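Local coordinates for protein short-chain dehydrogenase/reductase SDR (Paraburkholderia phymatum, PDB 5VA8) that probably catalyses an NADP-dependent oxidation or reduction, as a short-chain dehydrogenase/reductase that binds NADP on a Rossmann fold, at residues T147-S150 with P154-V157; I114-A119 with N162-G167; N187-G192 with G237-F242; K219-T224 with R228-P233. All blocks are in the same frame, centred on the assembly; numbering follows the deposited sequence.

Contact 1 (T147-S150 with P154-V157); sequences TSSS and PIDV. With TCE (3,3',3''-phosphanetriyltripropanoic acid), chain F.
Ser-148, Ser-149, Ser-150 and Ile-155 meet round two flat groups, carboxylates of the bound TCE, and each carboxylate takes a serine hydroxyl at one oxygen. Ser-148 OG donates to TCE O15 at 2.7 Å. Ser-149 OG donates to TCE O12 of the other arm, also at 2.7 Å. Pro-154 points its CB away from the serines and touches them through its backbone, with Pro-154 CA 3.9 Å from Ser-150 O. Ile-155 makes the apolar half of the contact. Its CD1 is anti to CA (chi2 174°), which carries the methyl out to the serines. Ile-155 CD1 lies 3.9 Å from both Ser-149 OG and Ser-150 CB. The same methyl packs on the ligand, 3.8 Å from TCE C2.

The segments belong to the loop between strand 141-146 and helix 159-179, on the active-site side of this Rossmann fold. By its place in the sequence, Ser-148 probably corresponds to the active-site serine of classical short-chain dehydrogenases. Its OG, set anti to the backbone N (chi1 179°), also accepts from Ser-150 N at 3.0 Å. That bond is nearly straight, 171° at the hydrogen, and closes an ST turn. One hydroxyl therefore ties down the start of the short 3-10 segment and holds a ligand oxygen. No hydrogen bond links the two segments directly. Ser-150 OG pairs with Ser-161, while Ile-155 N is held by the Asn-162 side chain. At the outer end, Asp-156 forms a salt bridge with Lys-178 of the second subunit.

Contact 2 (I114-A119 with N162-G167); sequences IRALEA and NGARSG. With NAP (NADP nicotinamide-adenine-dinucleotide phosphate), chain E; TCE (3,3',3''-phosphanetriyltripropanoic acid), chain F.
Beside Ala-164, which packs on Ala-116 and Leu-117, Arg-165 grips TCE O16 with two N-H groups. NH2 of Arg-165 gives the better bond to TCE O16, at 2.9 Å. NE of Arg-165 adds a weak one to TCE O16, at 3.3 Å and bent to 136°. NH2 of Arg-165 also donates to NAP O3D on the ribose, at 2.8 Å and fairly straight. Both oxygens lie at the edge of the guanidinium, near its plane. The chain of Arg-165 is extended from CG to NE and turns at the last step (chi4 -97°), which presents that edge to both ligands. Ser-161 OG is a further partner of NE.

Behind the arginine, helix 110-138 packs on helix 159-179. Ala-164 CB sits 3.6 Å from Ala-116 O. From the next position, Leu-117 CD2 reaches Ala-164 CA at 3.9 Å. Small residues let the backbones come close, with 5.0 Å between the CA atoms of Leu-117 and Ala-164. Both helices also face the second subunit, where Leu-117 meets its own counterpart.

Arg-165 stands four residues after Ser-161, the spacing of Tyr and Lys in the classical YxxxK motif. One side chain donates to both the TCE carboxylate and the cofactor ribose, which probably helps hold the two ligands next to each other.

Contact 3 (N187-G192 with G237-F242); sequences NNLLPG and GRACAF. With NAP (NADP nicotinamide-adenine-dinucleotide phosphate), chain E; TCE (3,3',3''-phosphanetriyltripropanoic acid), chain F.
Leu-189 of strand 184-191 makes a wholly apolar strand-to-helix contact with Ala-239 and Cys-240 of helix 233-243, deep in the chain. The leucine side chain points at the helix and divides its two branches between neighbouring residues. CD1 of Leu-189 lies 3.7 Å from Cys-240 CB and equally near the backbone N of Cys-240. The other branch, CD2, stands 4.3 Å from Ala-239 CB. With SG anti to the backbone N (chi1 -178°), it is the CB of Cys-240 that meets the leucine; the side chain also packs on Cys-31 of helix 26-37.

The helix belongs to the crossover that leads from strand 184-191 to its parallel neighbour 255-258 in the Rossmann fold. Leu-189 also touches Trp-256 and Ile-258 of that strand. The helix also borders the fourth subunit, where Phe-242 meets Phe-242 of that copy and Ala-239 packs on the same residue.

Further along, the strand runs out into the cofactor site. Pro-191 lays its ring carbons against the nicotinamide, with Pro-191 CG 3.5 Å from NAP C5N. Gly-192 O approaches NAP C4N to 3.0 Å, and Gly-192 CA comes within 3.4 Å of TCE O12.

Contact 4 (K219-T224 with R228-P233); sequences KQRMAT and RRFGTP. With TCE (3,3',3''-phosphanetriyltripropanoic acid), chain F.
Met-222 and Phe-230 make the main apolar contact. CG of Met-222 sits over one face of the Phe-230 ring, shifted toward the rim. This is a CH-pi contact, 3.8 Å from Met-222 CG to the ring centroid. The sulfur stands farther out above the same ring. Met-222 SD is 4.8 Å from the centroid and only 8° off the ring normal, a Met-aromatic contact. The two side chains cross at about a right angle. Arg-221 adds its aliphatic part, with Arg-221 CG 3.9 Å from Phe-230 CE1.

Polar contacts between the segments are weaker. Arg-228 CA makes a CA-H...O contact with Met-222 O at 3.5 Å. Ala-223 O lies over one face of the Arg-228 guanidinium, too far out of line to be bonded to NH1; that NH1 bonds to Ile-225 O. Within 219-224, Thr-224 OG1 donates to Arg-221 O at 2.7 Å, and Thr-224 N donates to the same carbonyl.

One hydrogen bond goes to the ligand. The chain of Arg-221 bends at chi2 (63°), and its NH2 reaches TCE O13 at 2.9 Å.

The contact joins helix 214-222 and the turn after it to the loop that leads to helix 233-243, whose N-cap is Thr-232. Phe-230 also packs on Ile-199 of helix 197-210, and Arg-229 O bonds to Tyr-250 of the fourth subunit.

Overall arrangement
All four contacts reach the bound TCE, and contacts 1, 2 and 3 also border NADP. Contact 1 touches both contact 2 and contact 3, its centre about 12 Å from that of contact 2 and about 16 Å from that of contact 3. Ser-148 CB packs 3.6 Å from Arg-165 CD, and Ser-149 N lies 3.0 Å from Pro-191 O, probably hydrogen-bonded. Contacts 2 and 3 have centres about 20 Å apart and do not touch. Contact 4 has its centre about 26 Å from that of contact 2 but about 16 Å from that of contact 1, and Arg-221 reaches the same ligand. Contacts 1 and 2 border the second subunit. Contacts 3 and 4 border the fourth.

Contact 1 (T147-S150 with P154-V157)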
# COMPACT_ATOMS: atom_id res chain seq x y z
N THR A 147 5.36 -16.47 2.30
CA THR A 147 4.30 -16.00 3.18
C THR A 147 2.96 -16.34 2.54
O THR A 147 2.66 -17.52 2.38
CB THR A 147 4.45 -14.50 3.50
OG1 THR A 147 4.39 -13.69 2.32
CG2 THR A 147 5.80 -14.26 4.22
N SER A 148 2.18 -15.33 2.14
CA SER A 148 0.82 -15.57 1.66
C SER A 148 0.24 -14.27 1.13
O SER A 148 0.60 -13.19 1.60
CB SER A 148 -0.08 -16.10 2.79
OG SER A 148 -1.40 -16.30 2.31
N SER A 149 -0.70 -14.40 0.20
CA SER A 149 -1.52 -13.26 -0.18
C SER A 149 -2.28 -12.69 1.01
O SER A 149 -2.76 -11.55 0.93
CB SER A 149 -2.51 -13.67 -1.27
OG SER A 149 -3.54 -14.49 -0.72
N SER A 150 -2.42 -13.46 2.10
CA SER A 150 -3.14 -13.00 3.29
C SER A 150 -2.57 -11.72 3.89
O SER A 150 -3.29 -11.03 4.63
CB SER A 150 -3.13 -14.10 4.36
OG SER A 150 -1.82 -14.22 4.91
N PRO A 154 -6.89 -9.91 3.69
CA PRO A 154 -7.15 -11.01 4.62
C PRO A 154 -7.99 -12.09 3.97
O PRO A 154 -8.91 -11.82 3.19
CB PRO A 154 -7.90 -10.33 5.77
CG PRO A 154 -8.54 -9.11 5.13
CD PRO A 154 -7.50 -8.65 4.15
N ILE A 155 -7.66 -13.33 4.29
CA ILE A 155 -8.41 -14.49 3.83
C ILE A 155 -9.42 -14.83 4.90
O ILE A 155 -9.07 -14.94 6.08
CB ILE A 155 -7.46 -15.67 3.54
CG1 ILE A 155 -6.50 -15.31 2.40
CG2 ILE A 155 -8.25 -16.94 3.23
CD1 ILE A 155 -5.44 -16.36 2.15
N ASP A 156 -10.70 -14.96 4.50
CA ASP A 156 -11.82 -15.06 5.42
C ASP A 156 -11.57 -16.01 6.60
O ASP A 156 -11.62 -15.59 7.76
CB ASP A 156 -13.06 -15.51 4.63
CG ASP A 156 -14.30 -15.73 5.50
OD1 ASP A 156 -14.33 -15.26 6.66
OD2 ASP A 156 -15.24 -16.38 5.02
N VAL A 157 -11.26 -17.27 6.31
CA VAL A 157 -11.19 -18.25 7.38
C VAL A 157 -9.76 -18.43 7.88
O VAL A 157 -9.50 -19.30 8.72
CB VAL A 157 -11.75 -19.61 6.93
CG1 VAL A 157 -13.20 -19.46 6.50
CG2 VAL A 157 -10.91 -20.18 5.80
O16 TCE F . -1.77 -19.68 5.49
C14 TCE F . -2.12 -19.19 4.38
O15 TCE F . -2.26 -17.95 4.25
C5 TCE F . -2.39 -20.12 3.20
C2 TCE F . -3.11 -19.33 2.12
P TCE F . -3.20 -20.35 0.57
C3 TCE F . -3.64 -22.10 0.94
C6 TCE F . -5.06 -21.99 1.45
C8 TCE F . -5.49 -23.37 1.91
O10 TCE F . -6.57 -23.83 1.47
O9 TCE F . -4.76 -24.04 2.70
C1 TCE F . -4.39 -19.57 -0.60
C4 TCE F . -3.88 -18.16 -0.90
C11 TCE F . -4.90 -17.49 -1.79
O12 TCE F . -4.70 -16.34 -2.26
O13 TCE F . -5.96 -18.12 -2.06

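Contact 2 (I114-A119 with N162-G167)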
# COMPACT_ATOMS: atom_id res chain seq x y z
N ILE A 114 -0.43 -18.59 19.55
CA ILE A 114 0.99 -18.79 19.80
C ILE A 114 1.58 -19.75 18.78
O ILE A 114 2.67 -19.53 18.24
CB ILE A 114 1.23 -19.28 21.24
CG1 ILE A 114 0.75 -18.24 22.25
CG2 ILE A 114 2.72 -19.58 21.46
CD1 ILE A 114 1.52 -16.94 22.21
N ARG A 115 0.86 -20.85 18.49
CA ARG A 115 1.38 -21.81 17.53
C ARG A 115 1.52 -21.19 16.14
O ARG A 115 2.51 -21.46 15.44
CB ARG A 115 0.48 -23.05 17.50
CG ARG A 115 0.49 -23.80 18.82
CD ARG A 115 -0.56 -24.90 18.84
NE ARG A 115 -0.25 -25.97 17.90
CZ ARG A 115 -1.03 -27.03 17.70
NH1 ARG A 115 -2.17 -27.14 18.38
NH2 ARG A 115 -0.69 -27.96 16.83
N ALA A 116 0.55 -20.38 15.71
CA ALA A 116 0.66 -19.76 14.40
C ALA A 116 1.81 -18.77 14.37
O ALA A 116 2.58 -18.73 13.41
CB ALA A 116 -0.64 -19.08 14.00
N LEU A 117 1.94 -17.97 15.44
CA LEU A 117 3.04 -17.02 15.53
C LEU A 117 4.39 -17.74 15.55
O LEU A 117 5.34 -17.32 14.88
CB LEU A 117 2.85 -16.15 16.77
CG LEU A 117 1.71 -15.14 16.62
CD1 LEU A 117 1.29 -14.58 17.97
CD2 LEU A 117 2.14 -14.02 15.70
N GLU A 118 4.50 -18.84 16.30
CA GLU A 118 5.76 -19.58 16.31
C GLU A 118 6.10 -20.11 14.92
O GLU A 118 7.23 -19.93 14.43
CB GLU A 118 5.69 -20.74 17.31
CG GLU A 118 5.62 -20.32 18.76
CD GLU A 118 6.98 -19.92 19.34
OE1 GLU A 118 6.99 -19.47 20.51
OE2 GLU A 118 8.01 -20.07 18.65
N ALA A 119 5.13 -20.75 14.26
CA ALA A 119 5.43 -21.42 13.00
C ALA A 119 5.74 -20.42 11.89
O ALA A 119 6.68 -20.62 11.11
CB ALA A 119 4.27 -22.32 12.58
N ASN A 162 -3.54 -14.34 8.47
CA ASN A 162 -3.69 -12.90 8.32
C ASN A 162 -2.86 -12.17 9.37
O ASN A 162 -2.17 -11.19 9.07
CB ASN A 162 -5.16 -12.49 8.47
CG ASN A 162 -6.06 -13.13 7.42
OD1 ASN A 162 -5.60 -13.60 6.37
ND2 ASN A 162 -7.37 -13.14 7.69
N GLY A 163 -2.92 -12.65 10.60
CA GLY A 163 -2.13 -12.08 11.67
C GLY A 163 -0.67 -12.47 11.66
O GLY A 163 0.20 -11.60 11.56
N ALA A 164 -0.36 -13.77 11.77
CA ALA A 164 1.03 -14.16 11.98
C ALA A 164 1.92 -13.75 10.82
O ALA A 164 3.04 -13.27 11.03
CB ALA A 164 1.12 -15.67 12.22
N ARG A 165 1.45 -13.91 9.59
CA ARG A 165 2.34 -13.64 8.47
C ARG A 165 2.50 -12.15 8.24
O ARG A 165 3.56 -11.72 7.75
CB ARG A 165 1.82 -14.31 7.20
CG ARG A 165 1.69 -15.83 7.39
CD ARG A 165 1.43 -16.44 6.04
NE ARG A 165 0.94 -17.81 6.06
CZ ARG A 165 1.69 -18.90 5.90
NH1 ARG A 165 3.02 -18.82 5.80
NH2 ARG A 165 1.09 -20.08 5.83
N SER A 166 1.49 -11.36 8.61
CA SER A 166 1.63 -9.91 8.58
C SER A 166 2.63 -9.44 9.62
O SER A 166 3.36 -8.46 9.39
CB SER A 166 0.27 -9.25 8.80
OG SER A 166 -0.59 -9.50 7.70
N GLY A 167 2.66 -10.11 10.77
CA GLY A 167 3.67 -9.81 11.78
C GLY A 167 5.07 -10.04 11.26
O GLY A 167 5.96 -9.19 11.43
PA NAP E . 2.48 -28.64 1.10
O1A NAP E . 2.37 -29.02 -0.31
O2A NAP E . 1.60 -29.40 2.07
O5B NAP E . 4.02 -28.80 1.51
C5B NAP E . 4.43 -28.50 2.85
C4B NAP E . 5.82 -29.03 3.03
O4B NAP E . 6.36 -28.50 4.26
C3B NAP E . 5.93 -30.55 3.15
O3B NAP E . 7.19 -30.97 2.64
C2B NAP E . 5.85 -30.75 4.66
O2B NAP E . 6.37 -32.05 4.99
C1B NAP E . 6.72 -29.57 5.12
N9A NAP E . 6.46 -29.12 6.48
C8A NAP E . 5.27 -28.65 6.98
N7A NAP E . 5.34 -28.21 8.22
C5A NAP E . 6.67 -28.41 8.56
C6A NAP E . 7.39 -28.17 9.74
N6A NAP E . 6.85 -27.64 10.85
N1A NAP E . 8.70 -28.50 9.76
C2A NAP E . 9.25 -29.03 8.66
N3A NAP E . 8.67 -29.30 7.48
C4A NAP E . 7.37 -28.97 7.50
O3 NAP E . 2.16 -27.08 1.30
PN NAP E . 2.38 -25.80 0.37
O1N NAP E . 3.68 -25.91 -0.32
O2N NAP E . 1.16 -25.60 -0.43
O5D NAP E . 2.44 -24.67 1.50
C5D NAP E . 3.70 -24.15 1.98
C4D NAP E . 3.37 -22.92 2.79
O4D NAP E . 2.79 -21.93 1.92
C3D NAP E . 2.35 -23.13 3.92
O3D NAP E . 2.66 -22.30 5.04
C2D NAP E . 1.05 -22.68 3.28
O2D NAP E . 0.04 -22.27 4.20
C1D NAP E . 1.58 -21.50 2.46
N1N NAP E . 0.69 -21.09 1.35
C2N NAP E . 0.22 -22.00 0.48
C3N NAP E . -0.55 -21.60 -0.59
C7N NAP E . -1.11 -22.52 -1.63
O7N NAP E . -2.12 -22.16 -2.27
N7N NAP E . -0.59 -23.74 -1.75
C4N NAP E . -0.76 -20.24 -0.78
C5N NAP E . -0.28 -19.33 0.15
C6N NAP E . 0.43 -19.77 1.22
P2B NAP E . 6.05 -32.74 6.42
O1X NAP E . 6.80 -31.96 7.44
O2X NAP E . 4.53 -32.69 6.63
O3X NAP E . 6.55 -34.19 6.24
O16 TCE F . -1.77 -19.68 5.49
C14 TCE F . -2.12 -19.19 4.38
O15 TCE F . -2.26 -17.95 4.25
C5 TCE F . -2.39 -20.12 3.20
C2 TCE F . -3.11 -19.33 2.12
P TCE F . -3.20 -20.35 0.57
C3 TCE F . -3.64 -22.10 0.94
C6 TCE F . -5.06 -21.99 1.45
C8 TCE F . -5.49 -23.37 1.91
O10 TCE F . -6.57 -23.83 1.47
O9 TCE F . -4.76 -24.04 2.70
C1 TCE F . -4.39 -19.57 -0.60
C4 TCE F . -3.88 -18.16 -0.90
C11 TCE F . -4.90 -17.49 -1.79
O12 TCE F . -4.70 -16.34 -2.26
O13 TCE F . -5.96 -18.12 -2.06

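Contact 3 (N187-G192 with G237-F242)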
# COMPACT_ATOMS: atom_id res chain seq x y z
N ASN A 187 13.63 -10.79 1.07
CA ASN A 187 12.40 -10.51 0.35
C ASN A 187 11.37 -11.57 0.70
O ASN A 187 11.71 -12.65 1.19
CB ASN A 187 12.61 -10.49 -1.17
CG ASN A 187 13.51 -9.35 -1.60
OD1 ASN A 187 13.11 -8.19 -1.55
ND2 ASN A 187 14.72 -9.68 -2.04
N ASN A 188 10.11 -11.25 0.44
CA ASN A 188 9.01 -12.17 0.71
C ASN A 188 8.33 -12.55 -0.59
O ASN A 188 8.12 -11.70 -1.46
CB ASN A 188 8.00 -11.54 1.67
CG ASN A 188 8.68 -10.96 2.91
OD1 ASN A 188 9.50 -11.61 3.54
ND2 ASN A 188 8.35 -9.71 3.23
N LEU A 189 8.00 -13.84 -0.72
CA LEU A 189 7.24 -14.37 -1.84
C LEU A 189 5.86 -14.73 -1.35
O LEU A 189 5.73 -15.58 -0.46
CB LEU A 189 7.93 -15.60 -2.44
CG LEU A 189 8.96 -15.43 -3.55
CD1 LEU A 189 9.35 -16.81 -4.06
CD2 LEU A 189 8.41 -14.56 -4.69
N LEU A 190 4.84 -14.10 -1.92
CA LEU A 190 3.47 -14.21 -1.43
C LEU A 190 2.65 -15.03 -2.41
O LEU A 190 2.22 -14.50 -3.46
CB LEU A 190 2.84 -12.82 -1.27
CG LEU A 190 3.32 -11.83 -0.20
CD1 LEU A 190 4.82 -11.56 -0.26
CD2 LEU A 190 2.58 -10.51 -0.40
N PRO A 191 2.39 -16.31 -2.14
CA PRO A 191 1.57 -17.10 -3.07
C PRO A 191 0.10 -16.73 -2.96
O PRO A 191 -0.43 -16.54 -1.87
CB PRO A 191 1.79 -18.56 -2.63
CG PRO A 191 2.70 -18.51 -1.44
CD PRO A 191 2.82 -17.09 -0.97
N GLY A 192 -0.55 -16.63 -4.13
CA GLY A 192 -1.99 -16.81 -4.23
C GLY A 192 -2.29 -18.29 -4.14
O GLY A 192 -1.60 -19.00 -3.39
N GLY A 237 9.05 -21.66 -7.61
CA GLY A 237 10.46 -21.87 -7.38
C GLY A 237 11.35 -21.05 -8.29
O GLY A 237 12.42 -20.59 -7.88
N ARG A 238 10.94 -20.87 -9.55
CA ARG A 238 11.74 -20.06 -10.47
C ARG A 238 11.82 -18.61 -10.00
O ARG A 238 12.88 -17.98 -10.10
CB ARG A 238 11.17 -20.13 -11.89
CG ARG A 238 11.04 -21.53 -12.46
CD ARG A 238 12.37 -22.24 -12.63
NE ARG A 238 12.19 -23.50 -13.36
CZ ARG A 238 13.12 -24.43 -13.53
NH1 ARG A 238 14.33 -24.27 -13.01
NH2 ARG A 238 12.84 -25.53 -14.21
N ALA A 239 10.71 -18.06 -9.50
CA ALA A 239 10.76 -16.71 -8.96
C ALA A 239 11.68 -16.64 -7.74
O ALA A 239 12.45 -15.69 -7.59
CB ALA A 239 9.36 -16.22 -8.59
N CYS A 240 11.61 -17.65 -6.88
CA CYS A 240 12.53 -17.73 -5.76
C CYS A 240 13.98 -17.73 -6.24
O CYS A 240 14.83 -17.01 -5.71
CB CYS A 240 12.23 -18.97 -4.93
SG CYS A 240 13.28 -19.17 -3.47
N ALA A 241 14.28 -18.55 -7.25
CA ALA A 241 15.65 -18.62 -7.75
C ALA A 241 16.11 -17.28 -8.30
O ALA A 241 17.26 -16.88 -8.08
CB ALA A 241 15.78 -19.72 -8.81
N PHE A 242 15.23 -16.56 -8.99
CA PHE A 242 15.64 -15.24 -9.48
C PHE A 242 15.99 -14.31 -8.32
O PHE A 242 17.01 -13.61 -8.36
CB PHE A 242 14.56 -14.61 -10.36
CG PHE A 242 15.01 -13.31 -10.94
CD1 PHE A 242 15.83 -13.30 -12.05
CD2 PHE A 242 14.72 -12.11 -10.32
CE1 PHE A 242 16.30 -12.10 -12.59
CE2 PHE A 242 15.19 -10.90 -10.85
CZ PHE A 242 15.98 -10.91 -11.98
PA NAP E . 2.48 -28.64 1.10
O1A NAP E . 2.37 -29.02 -0.31
O2A NAP E . 1.60 -29.40 2.07
O5B NAP E . 4.02 -28.80 1.51
C5B NAP E . 4.43 -28.50 2.85
C4B NAP E . 5.82 -29.03 3.03
O4B NAP E . 6.36 -28.50 4.26
C3B NAP E . 5.93 -30.55 3.15
O3B NAP E . 7.19 -30.97 2.64
C2B NAP E . 5.85 -30.75 4.66
O2B NAP E . 6.37 -32.05 4.99
C1B NAP E . 6.72 -29.57 5.12
N9A NAP E . 6.46 -29.12 6.48
C8A NAP E . 5.27 -28.65 6.98
N7A NAP E . 5.34 -28.21 8.22
C5A NAP E . 6.67 -28.41 8.56
C6A NAP E . 7.39 -28.17 9.74
N6A NAP E . 6.85 -27.64 10.85
N1A NAP E . 8.70 -28.50 9.76
C2A NAP E . 9.25 -29.03 8.66
N3A NAP E . 8.67 -29.30 7.48
C4A NAP E . 7.37 -28.97 7.50
O3 NAP E . 2.16 -27.08 1.30
PN NAP E . 2.38 -25.80 0.37
O1N NAP E . 3.68 -25.91 -0.32
O2N NAP E . 1.16 -25.60 -0.43
O5D NAP E . 2.44 -24.67 1.50
C5D NAP E . 3.70 -24.15 1.98
C4D NAP E . 3.37 -22.92 2.79
O4D NAP E . 2.79 -21.93 1.92
C3D NAP E . 2.35 -23.13 3.92
O3D NAP E . 2.66 -22.30 5.04
C2D NAP E . 1.05 -22.68 3.28
O2D NAP E . 0.04 -22.27 4.20
C1D NAP E . 1.58 -21.50 2.46
N1N NAP E . 0.69 -21.09 1.35
C2N NAP E . 0.22 -22.00 0.48
C3N NAP E . -0.55 -21.60 -0.59
C7N NAP E . -1.11 -22.52 -1.63
O7N NAP E . -2.12 -22.16 -2.27
N7N NAP E . -0.59 -23.74 -1.75
C4N NAP E . -0.76 -20.24 -0.78
C5N NAP E . -0.28 -19.33 0.15
C6N NAP E . 0.43 -19.77 1.22
P2B NAP E . 6.05 -32.74 6.42
O1X NAP E . 6.80 -31.96 7.44
O2X NAP E . 4.53 -32.69 6.63
O3X NAP E . 6.55 -34.19 6.24
O16 TCE F . -1.77 -19.68 5.49
C14 TCE F . -2.12 -19.19 4.38
O15 TCE F . -2.26 -17.95 4.25
C5 TCE F . -2.39 -20.12 3.20
C2 TCE F . -3.11 -19.33 2.12
P TCE F . -3.20 -20.35 0.57
C3 TCE F . -3.64 -22.10 0.94
C6 TCE F . -5.06 -21.99 1.45
C8 TCE F . -5.49 -23.37 1.91
O10 TCE F . -6.57 -23.83 1.47
O9 TCE F . -4.76 -24.04 2.70
C1 TCE F . -4.39 -19.57 -0.60
C4 TCE F . -3.88 -18.16 -0.90
C11 TCE F . -4.90 -17.49 -1.79
O12 TCE F . -4.70 -16.34 -2.26
O13 TCE F . -5.96 -18.12 -2.06

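Contact 4 (K219-T224 with R228-P233)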
# COMPACT_ATOMS: atom_id res chain seq x y z
N LYS A 219 -12.80 -25.79 -10.25
CA LYS A 219 -13.12 -25.09 -11.49
C LYS A 219 -13.77 -23.73 -11.21
O LYS A 219 -13.41 -22.73 -11.83
CB LYS A 219 -14.05 -25.95 -12.36
N GLN A 220 -14.72 -23.69 -10.28
CA GLN A 220 -15.40 -22.44 -9.98
C GLN A 220 -14.44 -21.43 -9.37
O GLN A 220 -14.52 -20.23 -9.67
CB GLN A 220 -16.58 -22.70 -9.04
CG GLN A 220 -17.67 -23.52 -9.71
CD GLN A 220 -18.86 -23.78 -8.80
OE1 GLN A 220 -18.95 -23.23 -7.71
NE2 GLN A 220 -19.76 -24.65 -9.25
N ARG A 221 -13.50 -21.89 -8.54
CA ARG A 221 -12.51 -20.98 -7.98
C ARG A 221 -11.57 -20.44 -9.05
O ARG A 221 -11.26 -19.25 -9.07
CB ARG A 221 -11.72 -21.68 -6.88
CG ARG A 221 -10.55 -20.88 -6.36
CD ARG A 221 -10.99 -19.58 -5.71
NE ARG A 221 -9.83 -18.77 -5.35
CZ ARG A 221 -9.09 -18.98 -4.26
NH1 ARG A 221 -9.40 -19.96 -3.42
NH2 ARG A 221 -8.04 -18.21 -4.02
N MET A 222 -11.10 -21.32 -9.95
CA MET A 222 -10.26 -20.88 -11.07
C MET A 222 -10.93 -19.78 -11.87
O MET A 222 -10.26 -18.84 -12.33
CB MET A 222 -9.96 -22.05 -12.00
CG MET A 222 -8.85 -22.97 -11.60
SD MET A 222 -8.25 -23.89 -13.03
CE MET A 222 -7.64 -25.37 -12.23
N ALA A 223 -12.23 -19.90 -12.09
CA ALA A 223 -12.94 -18.96 -12.95
C ALA A 223 -12.94 -17.55 -12.38
O ALA A 223 -13.20 -16.59 -13.13
CB ALA A 223 -14.38 -19.43 -13.16
N THR A 224 -12.65 -17.39 -11.09
CA THR A 224 -12.60 -16.08 -10.47
C THR A 224 -11.21 -15.47 -10.48
O THR A 224 -11.07 -14.29 -10.15
CB THR A 224 -13.10 -16.17 -9.02
OG1 THR A 224 -12.10 -16.79 -8.20
CG2 THR A 224 -14.38 -16.99 -8.96
N ARG A 228 -7.03 -17.33 -14.58
CA ARG A 228 -7.92 -18.45 -14.88
C ARG A 228 -7.27 -19.80 -14.62
O ARG A 228 -7.69 -20.82 -15.19
CB ARG A 228 -8.44 -18.39 -16.32
CG ARG A 228 -9.27 -17.17 -16.63
CD ARG A 228 -10.58 -17.18 -15.85
NE ARG A 228 -11.53 -16.21 -16.40
CZ ARG A 228 -11.74 -15.01 -15.89
NH1 ARG A 228 -11.08 -14.61 -14.81
NH2 ARG A 228 -12.62 -14.19 -16.46
N ARG A 229 -6.25 -19.85 -13.76
CA ARG A 229 -5.60 -21.09 -13.39
C ARG A 229 -5.05 -20.93 -11.99
O ARG A 229 -5.02 -19.82 -11.44
CB ARG A 229 -4.49 -21.47 -14.38
CG ARG A 229 -3.34 -20.43 -14.46
CD ARG A 229 -2.23 -21.00 -15.32
NE ARG A 229 -1.06 -20.13 -15.50
CZ ARG A 229 -0.01 -20.10 -14.69
NH1 ARG A 229 0.00 -20.84 -13.58
NH2 ARG A 229 1.02 -19.30 -14.96
N PHE A 230 -4.61 -22.04 -11.40
CA PHE A 230 -3.82 -22.01 -10.17
C PHE A 230 -2.33 -21.90 -10.51
O PHE A 230 -1.90 -22.21 -11.62
CB PHE A 230 -4.04 -23.27 -9.33
CG PHE A 230 -5.47 -23.48 -8.87
CD1 PHE A 230 -6.36 -22.41 -8.81
CD2 PHE A 230 -5.91 -24.74 -8.50
CE1 PHE A 230 -7.68 -22.62 -8.38
CE2 PHE A 230 -7.23 -24.95 -8.07
CZ PHE A 230 -8.11 -23.89 -8.01
N GLY A 231 -1.55 -21.46 -9.52
CA GLY A 231 -0.11 -21.41 -9.70
C GLY A 231 0.53 -22.79 -9.60
O GLY A 231 -0.00 -23.72 -9.00
N THR A 232 1.73 -22.92 -10.20
CA THR A 232 2.47 -24.18 -10.13
C THR A 232 3.66 -24.04 -9.18
O THR A 232 4.28 -22.98 -9.13
CB THR A 232 3.00 -24.61 -11.51
OG1 THR A 232 4.04 -23.71 -11.93
CG2 THR A 232 1.89 -24.61 -12.54
N PRO A 233 4.00 -25.08 -8.42
CA PRO A 233 5.22 -24.99 -7.61
C PRO A 233 6.45 -24.70 -8.43
O PRO A 233 7.36 -24.03 -7.94
CB PRO A 233 5.29 -26.36 -6.92
CG PRO A 233 3.88 -26.82 -6.87
CD PRO A 233 3.24 -26.32 -8.14
O16 TCE F . -1.77 -19.68 5.49
C14 TCE F . -2.12 -19.19 4.38
O15 TCE F . -2.26 -17.95 4.25
C5 TCE F . -2.39 -20.12 3.20
C2 TCE F . -3.11 -19.33 2.12
P TCE F . -3.20 -20.35 0.57
C3 TCE F . -3.64 -22.10 0.94
C6 TCE F . -5.06 -21.99 1.45
C8 TCE F . -5.49 -23.37 1.91
O10 TCE F . -6.57 -23.83 1.47
O9 TCE F . -4.76 -24.04 2.70
C1 TCE F . -4.39 -19.57 -0.60
C4 TCE F . -3.88 -18.16 -0.90
C11 TCE F . -4.90 -17.49 -1.79
O12 TCE F . -4.70 -16.34 -2.26
O13 TCE F . -5.96 -18.12 -2.06